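PDB 4D7W: sortase family protein from Streptococcus agalactiae, which probably catalyses covalent steps in the assembly of type 2b pili on the bacterial surface, as a class C sortase acting on pilin sorting signals. Local coordinates for residues S2-M6 against K74-Y78; S37-W41 against L157-I162; S67-I71 against D123-K128. All coordinates share one frame; numbering follows the deposited sequence.

Contact 1 (S2-M6 against K74-Y78); sequences SRAIM and KLPLY
Ala4 opens the contact, at the start of helix 3-13, whose first turn is closed by the backbone bond from Met6 N to Ser2 O. Its methyl points at strand 73-79. CB rests 3.5 Å from the phenol oxygen OH of Tyr78, and Pro76 CG lies 4.1 Å from the same methyl, so Ala4 bridges the ring of the proline and the far end of the tyrosine. Ile5, next along, carries most of the packing. Its CG1 branch sits beside the backbone N (chi1 -65°) and then runs out extended, which lays CG1 and CD1 across Pro76 at about a right angle. CG1 meets Pro76 CD at 3.9 Å, while CD1 drops onto the peptide link, 3.8 Å from Leu75 C and equally far from Pro76 N. Lys74 passes the same methyl with its aliphatic stem, CG and CE each 4.0 Å from Ile5 CD1; a bend at chi3 (96°) brings CE back round. Tyr65 of the adjacent strand 62-68 also touches both Ile5 and Lys74.

N-terminal helices laid against the beta-barrel are a familiar feature of class C sortases, and this is one such seam. No hydrogen bond or salt bridge crosses between these two segments: helix and strand are joined by van der Waals packing, with the apolar proline ring and lysine stem meeting the isoleucine.

Contact 2 (S37-W41 against L157-I162); sequences SGMKW and LRDLQI. With EDO (1,2-ethanediol), chain B.
Leu157, in the loop between strands 140-152 and 167-175 of the sortase barrel, sets a methyl over the indole of Trp41, in the N-terminal loop between helices 34-37 and 45-52. Leu157 CD1 is 3.9 Å from the centroid of the six-membered ring and 13° off its normal, a CH-pi contact. Met39 CB, from Trp41's own segment, lies against the opposite face, over the NE1 end of the indole. Leu157 also begins a type I turn that ends at Leu160, and its carbonyl O is gripped from opposite faces of its plane by Leu160 N and by the Gln161 amide, NE2 to O 2.8 Å. A 1,2-ethanediol, probably from the crystallisation liquor, bonds to Arg158 O, Asp159 O, Gln161 N and Arg187 of strand 182-191.

Leu160 turns its carbonyl inward, where O lies 3.4 Å from Met39 CE and 3.6 Å from Trp41 CZ2, close to the plane of the indole. Gln161, bent at chi2 (-66°), folds its amide back to the tryptophan edge with the two planes 59° apart. Gln161 OE1 lies in the ring plane, 3.9 Å from Trp41 NE1, but bonds to a water, which donates to it and accepts from Met39 N and Ile162 N.

Ile162 CG1 packs 3.7 Å from Gly38 C, and its CD1 is 4.0 Å from Met39 CE.

No hydrogen bond passes directly between the loops: contact is van der Waals, mostly apolar, and the shared water is the polar bridge. Leu160 O is buried with no hydrogen-bond partner in the model, a likely energetic cost.

Contact 3 (S67-I71 against D123-K128); sequences SIPKI and DLDKLK
Ile71, in the turn leaving strand 62-68, packs against a short 3-10 turn, residues 124-126, that lies ahead of strand 132-137 in the sortase beta-barrel. Its CG1 stands between the backbone N and the carbonyl carbon (chi1 62°), while CG2 is directed at the 3-10 turn. CG2 comes 3.6 Å from Asp123 O and 3.8 Å from Lys126 CB, and the Asp123 CB methylene flanks it as well. Deeper in, Ile68 and Leu127 cross at about a right angle, touching through Ile68 CG2 and Leu127 CD2 at 3.9 Å. Leu171 and Val186, on strands 167-175 and 182-191, continue this apolar layer on Ile68 and Leu127 respectively.

The polar tie is made by the exposed Lys70. Fully extended, it carries NZ to Lys126 O, a 3.1 Å hydrogen bond with the donor tilted 23° from the carbonyl plane and a C=O...N angle of 151°. NZ also forms a salt bridge with Asp131, whose carboxylate takes the backbone N-H of Lys128 too. Lys128 NZ lies 4.5 Å from Lys70 NZ, a closeness of like charges that Asp131 probably eases.

Along the 123-128 segment, Lys126 bends back at chi2 and chi4 toward Asp123 and Asp125, its NZ in long salt bridges to both.

One water bridges the segments, donating to Ile71 O at 2.8 Å and to Asp123 OD2 at 2.6 Å.

In the fold
Contacts 1 and 3 share one part of the barrel: strands 73-79 and 62-68 are antiparallel neighbours in the mixed sheet, and the two contacts, with centres about 17 Å apart, touch where Lys74 CG meets Ser67 OG at 3.8 Å. Contact 2 lies across the chain's centre from contact 1, their centres about 27 Å apart, and about 24 Å from contact 3 by centres. Along the chain the order is 2-6, 37-41, 67-71, 74-78, 123-128, 157-162, so contact 1 alternates with each of the others, whereas both segments of contact 3 fall between those of contact 2. The N-terminal region thus meets the barrel at two distant places, and contact 3 joins parts of the barrel itself.

Contact 1 (S2-M6 against K74-Y78)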
ATOM      1  N   SER A   2       6.013  -5.626  16.072  1.00 74.90           N
ATOM      2  CA  SER A   2       5.523  -6.551  15.057  1.00 68.89           C
ATOM      3  C   SER A   2       4.419  -7.433  15.626  1.00 63.47           C
ATOM      4  O   SER A   2       4.071  -8.459  15.044  1.00 56.69           O
ATOM      5  CB  SER A   2       6.666  -7.412  14.510  1.00 70.04           C
ATOM      6  OG  SER A   2       7.322  -8.126  15.548  1.00 74.80           O
ATOM      7  N   ARG A   3       3.878  -7.023  16.770  1.00 63.19           N
ATOM      8  CA  ARG A   3       2.746  -7.710  17.390  1.00 64.85           C
ATOM      9  C   ARG A   3       1.475  -7.570  16.545  1.00 56.29           C
ATOM     10  O   ARG A   3       0.631  -8.472  16.522  1.00 50.91           O
ATOM     11  CB  ARG A   3       2.498  -7.175  18.807  1.00 70.77           C
ATOM     12  CG  ARG A   3       1.380  -7.892  19.554  1.00 78.47           C
ATOM     13  CD  ARG A   3       1.212  -7.388  20.988  1.00 88.03           C
ATOM     14  NE  ARG A   3       0.773  -5.992  21.061  1.00 94.34           N
ATOM     15  CZ  ARG A   3      -0.487  -5.583  20.915  1.00 97.45           C
ATOM     16  NH1 ARG A   3      -1.452  -6.460  20.675  1.00 98.81           N
ATOM     17  NH2 ARG A   3      -0.782  -4.291  21.001  1.00 97.60           N
ATOM     18  N   ALA A   4       1.336  -6.434  15.864  1.00 51.28           N
ATOM     19  CA  ALA A   4       0.205  -6.224  14.970  1.00 48.26           C
ATOM     20  C   ALA A   4       0.238  -7.279  13.870  1.00 43.23           C
ATOM     21  O   ALA A   4      -0.797  -7.851  13.473  1.00 36.93           O
ATOM     22  CB  ALA A   4       0.237  -4.817  14.384  1.00 46.28           C
ATOM     23  N   ILE A   5       1.437  -7.555  13.381  1.00 41.49           N
ATOM     24  CA  ILE A   5       1.561  -8.504  12.287  1.00 44.39           C
ATOM     25  C   ILE A   5       1.280  -9.913  12.792  1.00 45.29           C
ATOM     26  O   ILE A   5       0.548 -10.670  12.155  1.00 43.08           O
ATOM     27  CB  ILE A   5       2.942  -8.430  11.623  1.00 45.80           C
ATOM     28  CG1 ILE A   5       3.119  -7.060  10.952  1.00 45.12           C
ATOM     29  CG2 ILE A   5       3.101  -9.553  10.607  1.00 44.31           C
ATOM     30  CD1 ILE A   5       4.449  -6.868  10.261  1.00 41.91           C
ATOM     31  N   MET A   6       1.841 -10.257  13.946  1.00 46.97           N
ATOM     32  CA  MET A   6       1.585 -11.566  14.548  1.00 52.17           C
ATOM     33  C   MET A   6       0.095 -11.805  14.773  1.00 49.02           C
ATOM     34  O   MET A   6      -0.424 -12.864  14.424  1.00 49.07           O
ATOM     35  CB  MET A   6       2.335 -11.710  15.874  1.00 60.44           C
ATOM     36  CG  MET A   6       3.846 -11.827  15.720  1.00 68.19           C
ATOM     37  SD  MET A   6       4.693 -12.294  17.249  1.00 76.48           S
ATOM     38  CE  MET A   6       4.378 -10.861  18.289  1.00 77.28           C
ATOM     39  N   LYS A  74       9.638  -4.613   7.660  1.00 39.04           N
ATOM     40  CA  LYS A  74       8.441  -5.431   7.649  1.00 39.92           C
ATOM     41  C   LYS A  74       7.452  -4.712   8.552  1.00 39.11           C
ATOM     42  O   LYS A  74       7.659  -4.643   9.764  1.00 43.81           O
ATOM     43  CB  LYS A  74       8.723  -6.855   8.136  1.00 40.91           C
ATOM     44  CG  LYS A  74       7.544  -7.794   7.923  1.00 50.35           C
ATOM     45  CD  LYS A  74       7.857  -9.235   8.329  1.00 60.25           C
ATOM     46  CE  LYS A  74       7.394  -9.541   9.758  1.00 65.73           C
ATOM     47  NZ  LYS A  74       7.165 -11.005  10.005  1.00 65.55           N
ATOM     48  N   LEU A  75       6.417  -4.128   7.955  1.00 38.22           N
ATOM     49  CA  LEU A  75       5.470  -3.289   8.693  1.00 36.49           C
ATOM     50  C   LEU A  75       4.041  -3.587   8.303  1.00 32.25           C
ATOM     51  O   LEU A  75       3.768  -3.956   7.150  1.00 35.45           O
ATOM     52  CB  LEU A  75       5.746  -1.803   8.450  1.00 38.96           C
ATOM     53  CG  LEU A  75       7.011  -1.172   9.017  1.00 34.44           C
ATOM     54  CD1 LEU A  75       7.232   0.189   8.373  1.00 39.69           C
ATOM     55  CD2 LEU A  75       6.897  -1.028  10.514  1.00 34.78           C
ATOM     56  N   PRO A  76       3.119  -3.417   9.260  1.00 30.37           N
ATOM     57  CA  PRO A  76       1.683  -3.575   8.988  1.00 30.42           C
ATOM     58  C   PRO A  76       1.135  -2.429   8.142  1.00 32.32           C
ATOM     59  O   PRO A  76       1.558  -1.282   8.319  1.00 37.94           O
ATOM     60  CB  PRO A  76       1.055  -3.583  10.393  1.00 31.82           C
ATOM     61  CG  PRO A  76       2.045  -2.838  11.264  1.00 35.67           C
ATOM     62  CD  PRO A  76       3.405  -3.149  10.685  1.00 34.34           C
ATOM     63  N   LEU A  77       0.219  -2.752   7.232  1.00 31.02           N
ATOM     64  CA  LEU A  77      -0.432  -1.797   6.330  1.00 29.37           C
ATOM     65  C   LEU A  77      -1.830  -1.473   6.800  1.00 30.10           C
ATOM     66  O   LEU A  77      -2.628  -2.389   6.968  1.00 29.73           O
ATOM     67  CB  LEU A  77      -0.559  -2.365   4.909  1.00 30.34           C
ATOM     68  CG  LEU A  77       0.674  -2.501   4.042  1.00 45.37           C
ATOM     69  CD1 LEU A  77       0.261  -3.096   2.699  1.00 44.79           C
ATOM     70  CD2 LEU A  77       1.325  -1.139   3.860  1.00 47.73           C
ATOM     71  N   TYR A  78      -2.160  -0.196   6.962  1.00 28.31           N
ATOM     72  CA  TYR A  78      -3.503   0.155   7.417  1.00 28.42           C
ATOM     73  C   TYR A  78      -4.315   0.939   6.377  1.00 30.91           C
ATOM     74  O   TYR A  78      -3.754   1.607   5.510  1.00 31.08           O
ATOM     75  CB  TYR A  78      -3.411   0.952   8.727  1.00 31.20           C
ATOM     76  CG  TYR A  78      -2.982   0.105   9.914  1.00 33.81           C
ATOM     77  CD1 TYR A  78      -1.640  -0.110  10.186  1.00 34.76           C
ATOM     78  CD2 TYR A  78      -3.924  -0.498  10.750  1.00 35.49           C
ATOM     79  CE1 TYR A  78      -1.234  -0.888  11.263  1.00 34.96           C
ATOM     80  CE2 TYR A  78      -3.528  -1.287  11.821  1.00 37.65           C
ATOM     81  CZ  TYR A  78      -2.176  -1.470  12.068  1.00 38.98           C
ATOM     82  OH  TYR A  78      -1.759  -2.239  13.117  1.00 40.40           O
TER

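Contact 2 (S37-W41 against L157-I162)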
ATOM      1  N   SER A  37     -12.962   4.977 -13.321  1.00 50.15           N
ATOM      2  CA  SER A  37     -13.060   6.115 -12.406  1.00 45.99           C
ATOM      3  C   SER A  37     -11.764   6.903 -12.253  1.00 42.24           C
ATOM      4  O   SER A  37     -11.788   8.094 -11.945  1.00 43.75           O
ATOM      5  CB  SER A  37     -13.525   5.641 -11.026  1.00 44.88           C
ATOM      6  OG  SER A  37     -12.452   5.092 -10.277  1.00 42.83           O
ATOM      7  N   GLY A  38     -10.629   6.248 -12.457  1.00 42.33           N
ATOM      8  CA  GLY A  38      -9.354   6.867 -12.138  1.00 42.40           C
ATOM      9  C   GLY A  38      -9.200   6.948 -10.627  1.00 42.46           C
ATOM     10  O   GLY A  38      -9.978   6.342  -9.876  1.00 33.41           O
ATOM     11  N   MET A  39      -8.192   7.683 -10.166  1.00 40.04           N
ATOM     12  CA  MET A  39      -7.991   7.840  -8.731  1.00 36.40           C
ATOM     13  C   MET A  39      -9.181   8.538  -8.114  1.00 34.05           C
ATOM     14  O   MET A  39      -9.739   9.471  -8.692  1.00 37.51           O
ATOM     15  CB  MET A  39      -6.719   8.630  -8.440  1.00 34.56           C
ATOM     16  CG  MET A  39      -5.465   7.893  -8.841  1.00 37.56           C
ATOM     17  SD  MET A  39      -5.216   6.428  -7.827  1.00 39.40           S
ATOM     18  CE  MET A  39      -3.558   5.945  -8.279  1.00 39.70           C
ATOM     19  N   LYS A  40      -9.569   8.092  -6.931  1.00 33.54           N
ATOM     20  CA  LYS A  40     -10.733   8.653  -6.277  1.00 38.03           C
ATOM     21  C   LYS A  40     -10.315   9.703  -5.258  1.00 43.65           C
ATOM     22  O   LYS A  40     -10.505   9.519  -4.063  1.00 51.47           O
ATOM     23  CB  LYS A  40     -11.555   7.541  -5.623  1.00 40.57           C
ATOM     24  CG  LYS A  40     -12.041   6.489  -6.633  1.00 45.94           C
ATOM     25  CD  LYS A  40     -13.160   5.618  -6.089  1.00 47.94           C
ATOM     26  CE  LYS A  40     -14.478   6.364  -6.049  1.00 53.50           C
ATOM     27  NZ  LYS A  40     -15.004   6.688  -7.400  1.00 59.85           N
ATOM     28  N   TRP A  41      -9.743  10.799  -5.745  1.00 49.90           N
ATOM     29  CA  TRP A  41      -9.386  11.941  -4.904  1.00 57.73           C
ATOM     30  C   TRP A  41     -10.604  12.528  -4.171  1.00 65.20           C
ATOM     31  O   TRP A  41     -10.486  13.004  -3.045  1.00 67.59           O
ATOM     32  CB  TRP A  41      -8.715  13.046  -5.742  1.00 61.41           C
ATOM     33  CG  TRP A  41      -7.584  12.576  -6.628  1.00 57.93           C
ATOM     34  CD1 TRP A  41      -7.570  12.541  -7.996  1.00 53.53           C
ATOM     35  CD2 TRP A  41      -6.309  12.074  -6.205  1.00 56.34           C
ATOM     36  NE1 TRP A  41      -6.370  12.045  -8.449  1.00 49.10           N
ATOM     37  CE2 TRP A  41      -5.578  11.753  -7.370  1.00 52.72           C
ATOM     38  CE3 TRP A  41      -5.721  11.855  -4.957  1.00 58.00           C
ATOM     39  CZ2 TRP A  41      -4.291  11.223  -7.320  1.00 53.69           C
ATOM     40  CZ3 TRP A  41      -4.441  11.338  -4.911  1.00 59.87           C
ATOM     41  CH2 TRP A  41      -3.740  11.024  -6.086  1.00 57.60           C
ATOM     42  N   LEU A 157       0.886  15.384  -8.931  1.00 44.14           N
ATOM     43  CA  LEU A 157       0.259  14.068  -8.843  1.00 42.02           C
ATOM     44  C   LEU A 157       0.332  13.299 -10.152  1.00 38.67           C
ATOM     45  O   LEU A 157      -0.371  12.306 -10.330  1.00 37.27           O
ATOM     46  CB  LEU A 157      -1.201  14.196  -8.417  1.00 46.15           C
ATOM     47  CG  LEU A 157      -1.461  14.845  -7.062  1.00 46.51           C
ATOM     48  CD1 LEU A 157      -2.950  14.792  -6.751  1.00 47.55           C
ATOM     49  CD2 LEU A 157      -0.645  14.163  -5.976  1.00 45.00           C
ATOM     50  N   ARG A 158       1.195  13.759 -11.049  1.00 39.68           N
ATOM     51  CA  ARG A 158       1.291  13.210 -12.395  1.00 40.68           C
ATOM     52  C   ARG A 158       1.728  11.757 -12.418  1.00 38.22           C
ATOM     53  O   ARG A 158       1.324  10.998 -13.306  1.00 38.63           O
ATOM     54  CB  ARG A 158       2.258  14.042 -13.233  1.00 45.61           C
ATOM     55  CG  ARG A 158       1.764  15.443 -13.548  1.00 48.20           C
ATOM     56  CD  ARG A 158       2.779  16.193 -14.394  1.00 48.98           C
ATOM     57  NE  ARG A 158       3.982  16.493 -13.628  1.00 51.83           N
ATOM     58  CZ  ARG A 158       5.021  17.171 -14.102  1.00 54.58           C
ATOM     59  NH1 ARG A 158       5.010  17.621 -15.349  1.00 55.94           N
ATOM     60  NH2 ARG A 158       6.071  17.402 -13.327  1.00 53.59           N
ATOM     61  N   ASP A 159       2.553  11.369 -11.451  1.00 37.70           N
ATOM     62  CA  ASP A 159       3.046  10.001 -11.405  1.00 42.10           C
ATOM     63  C   ASP A 159       2.162   9.102 -10.549  1.00 38.26           C
ATOM     64  O   ASP A 159       2.488   7.938 -10.327  1.00 38.37           O
ATOM     65  CB  ASP A 159       4.474   9.968 -10.881  1.00 40.49           C
ATOM     66  CG  ASP A 159       5.388  10.899 -11.645  1.00 50.83           C
ATOM     67  OD1 ASP A 159       5.596  10.648 -12.851  1.00 48.54           O
ATOM     68  OD2 ASP A 159       5.891  11.876 -11.045  1.00 54.75           O
ATOM     69  N   LEU A 160       1.042   9.643 -10.085  1.00 33.80           N
ATOM     70  CA  LEU A 160       0.198   8.924  -9.139  1.00 31.72           C
ATOM     71  C   LEU A 160      -1.201   8.711  -9.722  1.00 39.08           C
ATOM     72  O   LEU A 160      -2.203   8.926  -9.049  1.00 36.99           O
ATOM     73  CB  LEU A 160       0.142   9.678  -7.812  1.00 31.30           C
ATOM     74  CG  LEU A 160       1.485   9.795  -7.079  1.00 36.77           C
ATOM     75  CD1 LEU A 160       1.393  10.731  -5.886  1.00 35.16           C
ATOM     76  CD2 LEU A 160       1.992   8.432  -6.637  1.00 33.52           C
ATOM     77  N   GLN A 161      -1.264   8.285 -10.985  1.00 34.90           N
ATOM     78  CA  GLN A 161      -2.549   8.116 -11.656  1.00 33.70           C
ATOM     79  C   GLN A 161      -2.771   6.672 -12.093  1.00 35.21           C
ATOM     80  O   GLN A 161      -1.835   5.875 -12.145  1.00 31.00           O
ATOM     81  CB  GLN A 161      -2.647   9.053 -12.875  1.00 34.80           C
ATOM     82  CG  GLN A 161      -2.392  10.530 -12.554  1.00 40.17           C
ATOM     83  CD  GLN A 161      -3.468  11.137 -11.661  1.00 45.81           C
ATOM     84  OE1 GLN A 161      -4.623  10.697 -11.667  1.00 47.28           O
ATOM     85  NE2 GLN A 161      -3.092  12.156 -10.886  1.00 44.67           N
ATOM     86  N   ILE A 162      -4.021   6.333 -12.402  1.00 34.61           N
ATOM     87  CA  ILE A 162      -4.331   5.006 -12.919  1.00 29.21           C
ATOM     88  C   ILE A 162      -3.863   4.936 -14.345  1.00 33.52           C
ATOM     89  O   ILE A 162      -4.123   5.860 -15.113  1.00 40.25           O
ATOM     90  CB  ILE A 162      -5.836   4.697 -12.879  1.00 30.28           C
ATOM     91  CG1 ILE A 162      -6.332   4.673 -11.429  1.00 31.53           C
ATOM     92  CG2 ILE A 162      -6.115   3.395 -13.625  1.00 33.14           C
ATOM     93  CD1 ILE A 162      -5.780   3.535 -10.593  1.00 32.78           C
TER
HETATM   94  C1  EDO B1232       1.193   7.380 -14.088  1.00 40.61           C
HETATM   95  O1  EDO B1232       0.902   8.373 -13.102  1.00 42.63           O
HETATM   96  C2  EDO B1232       1.717   6.131 -13.392  1.00 40.57           C
HETATM   97  O2  EDO B1232       3.006   6.414 -12.857  1.00 41.35           O
HETATM   98  O   HOH W   1      -6.181   8.341 -12.216  1.00 34.20           O

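Contact 3 (S67-I71 against D123-K128)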
ATOM      1  N   SER A  67       6.838  -6.021   2.986  1.00 35.92           N
ATOM      2  CA  SER A  67       8.192  -6.519   3.239  1.00 39.55           C
ATOM      3  C   SER A  67       9.149  -5.966   2.206  1.00 39.23           C
ATOM      4  O   SER A  67       8.915  -6.112   1.002  1.00 37.33           O
ATOM      5  CB  SER A  67       8.242  -8.047   3.195  1.00 40.74           C
ATOM      6  OG  SER A  67       7.504  -8.612   4.253  1.00 44.61           O
ATOM      7  N   ILE A  68      10.221  -5.344   2.681  1.00 39.88           N
ATOM      8  CA  ILE A  68      11.229  -4.758   1.811  1.00 39.79           C
ATOM      9  C   ILE A  68      12.599  -5.212   2.278  1.00 42.03           C
ATOM     10  O   ILE A  68      13.324  -4.445   2.934  1.00 48.07           O
ATOM     11  CB  ILE A  68      11.163  -3.226   1.808  1.00 40.67           C
ATOM     12  CG1 ILE A  68       9.709  -2.765   1.721  1.00 39.44           C
ATOM     13  CG2 ILE A  68      11.994  -2.659   0.662  1.00 36.48           C
ATOM     14  CD1 ILE A  68       9.555  -1.273   1.732  1.00 40.48           C
ATOM     15  N   PRO A  69      12.946  -6.463   1.948  1.00 42.71           N
ATOM     16  CA  PRO A  69      14.151  -7.180   2.381  1.00 46.07           C
ATOM     17  C   PRO A  69      15.414  -6.357   2.260  1.00 45.75           C
ATOM     18  O   PRO A  69      16.275  -6.455   3.125  1.00 48.36           O
ATOM     19  CB  PRO A  69      14.198  -8.378   1.430  1.00 46.73           C
ATOM     20  CG  PRO A  69      12.757  -8.664   1.160  1.00 47.67           C
ATOM     21  CD  PRO A  69      12.094  -7.306   1.084  1.00 46.48           C
ATOM     22  N   LYS A  70      15.526  -5.558   1.206  1.00 44.19           N
ATOM     23  CA  LYS A  70      16.759  -4.827   0.979  1.00 45.32           C
ATOM     24  C   LYS A  70      17.060  -3.838   2.112  1.00 50.09           C
ATOM     25  O   LYS A  70      18.222  -3.633   2.464  1.00 52.79           O
ATOM     26  CB  LYS A  70      16.713  -4.097  -0.360  1.00 44.54           C
ATOM     27  CG  LYS A  70      18.063  -3.524  -0.736  1.00 48.65           C
ATOM     28  CD  LYS A  70      18.016  -2.734  -2.024  1.00 47.43           C
ATOM     29  CE  LYS A  70      19.419  -2.371  -2.480  1.00 49.88           C
ATOM     30  NZ  LYS A  70      19.384  -1.504  -3.689  1.00 51.69           N
ATOM     31  N   ILE A  71      16.021  -3.240   2.691  1.00 49.66           N
ATOM     32  CA  ILE A  71      16.219  -2.258   3.751  1.00 48.91           C
ATOM     33  C   ILE A  71      15.644  -2.728   5.084  1.00 49.70           C
ATOM     34  O   ILE A  71      15.457  -1.925   6.000  1.00 52.58           O
ATOM     35  CB  ILE A  71      15.592  -0.896   3.384  1.00 48.50           C
ATOM     36  CG1 ILE A  71      14.072  -1.039   3.203  1.00 44.93           C
ATOM     37  CG2 ILE A  71      16.238  -0.331   2.131  1.00 44.65           C
ATOM     38  CD1 ILE A  71      13.386   0.218   2.700  1.00 40.80           C
ATOM     39  N   ASP A 123      14.708   4.620   4.839  1.00 46.99           N
ATOM     40  CA  ASP A 123      15.730   4.177   3.900  1.00 47.65           C
ATOM     41  C   ASP A 123      15.176   3.923   2.507  1.00 46.04           C
ATOM     42  O   ASP A 123      15.778   3.189   1.721  1.00 45.93           O
ATOM     43  CB  ASP A 123      16.424   2.923   4.436  1.00 49.78           C
ATOM     44  CG  ASP A 123      17.263   3.211   5.671  1.00 54.46           C
ATOM     45  OD1 ASP A 123      17.775   4.344   5.788  1.00 55.79           O
ATOM     46  OD2 ASP A 123      17.394   2.315   6.530  1.00 56.08           O
ATOM     47  N   LEU A 124      14.036   4.542   2.198  1.00 48.66           N
ATOM     48  CA  LEU A 124      13.372   4.306   0.918  1.00 42.39           C
ATOM     49  C   LEU A 124      14.292   4.707  -0.230  1.00 43.09           C
ATOM     50  O   LEU A 124      14.217   4.163  -1.330  1.00 41.95           O
ATOM     51  CB  LEU A 124      12.047   5.069   0.835  1.00 44.58           C
ATOM     52  CG  LEU A 124      11.063   4.418  -0.139  1.00 42.40           C
ATOM     53  CD1 LEU A 124      10.635   3.059   0.400  1.00 45.66           C
ATOM     54  CD2 LEU A 124       9.853   5.298  -0.414  1.00 37.37           C
ATOM     55  N   ASP A 125      15.191   5.649   0.039  1.00 43.80           N
ATOM     56  CA  ASP A 125      16.106   6.101  -0.989  1.00 45.84           C
ATOM     57  C   ASP A 125      17.145   5.036  -1.360  1.00 45.31           C
ATOM     58  O   ASP A 125      17.851   5.184  -2.348  1.00 52.26           O
ATOM     59  CB  ASP A 125      16.810   7.393  -0.540  1.00 49.44           C
ATOM     60  CG  ASP A 125      17.580   7.230   0.760  1.00 46.95           C
ATOM     61  OD1 ASP A 125      17.150   6.469   1.646  1.00 51.05           O
ATOM     62  OD2 ASP A 125      18.624   7.874   0.900  1.00 53.37           O
ATOM     63  N   LYS A 126      17.257   3.974  -0.573  1.00 46.09           N
ATOM     64  CA  LYS A 126      18.236   2.934  -0.891  1.00 47.23           C
ATOM     65  C   LYS A 126      17.731   2.014  -2.018  1.00 51.25           C
ATOM     66  O   LYS A 126      18.510   1.291  -2.645  1.00 46.71           O
ATOM     67  CB  LYS A 126      18.584   2.106   0.354  1.00 48.60           C
ATOM     68  CG  LYS A 126      19.196   2.894   1.528  1.00 51.17           C
ATOM     69  CD  LYS A 126      20.523   3.528   1.170  1.00 58.97           C
ATOM     70  CE  LYS A 126      21.241   4.091   2.413  1.00 65.97           C
ATOM     71  NZ  LYS A 126      20.469   5.163   3.114  1.00 68.32           N
ATOM     72  N   LEU A 127      16.425   2.043  -2.271  1.00 44.29           N
ATOM     73  CA  LEU A 127      15.835   1.225  -3.328  1.00 43.05           C
ATOM     74  C   LEU A 127      16.249   1.682  -4.711  1.00 44.53           C
ATOM     75  O   LEU A 127      16.404   2.879  -4.970  1.00 42.49           O
ATOM     76  CB  LEU A 127      14.316   1.241  -3.232  1.00 41.29           C
ATOM     77  CG  LEU A 127      13.738   0.582  -1.981  1.00 48.96           C
ATOM     78  CD1 LEU A 127      12.220   0.588  -2.026  1.00 43.96           C
ATOM     79  CD2 LEU A 127      14.261  -0.836  -1.869  1.00 52.40           C
ATOM     80  N   LYS A 128      16.389   0.713  -5.606  1.00 44.78           N
ATOM     81  CA  LYS A 128      16.926   0.943  -6.940  1.00 46.79           C
ATOM     82  C   LYS A 128      16.036   0.253  -7.982  1.00 43.33           C
ATOM     83  O   LYS A 128      15.341  -0.707  -7.649  1.00 40.28           O
ATOM     84  CB  LYS A 128      18.354   0.411  -6.999  1.00 54.06           C
ATOM     85  CG  LYS A 128      19.216   1.011  -8.066  1.00 64.09           C
ATOM     86  CD  LYS A 128      20.675   0.634  -7.825  1.00 73.19           C
ATOM     87  CE  LYS A 128      21.086   0.886  -6.377  1.00 74.89           C
ATOM     88  NZ  LYS A 128      22.526   0.560  -6.152  1.00 76.55           N
TER
HETATM   89  O   HOH W   2      15.382   0.695   6.885  1.00 50.60           O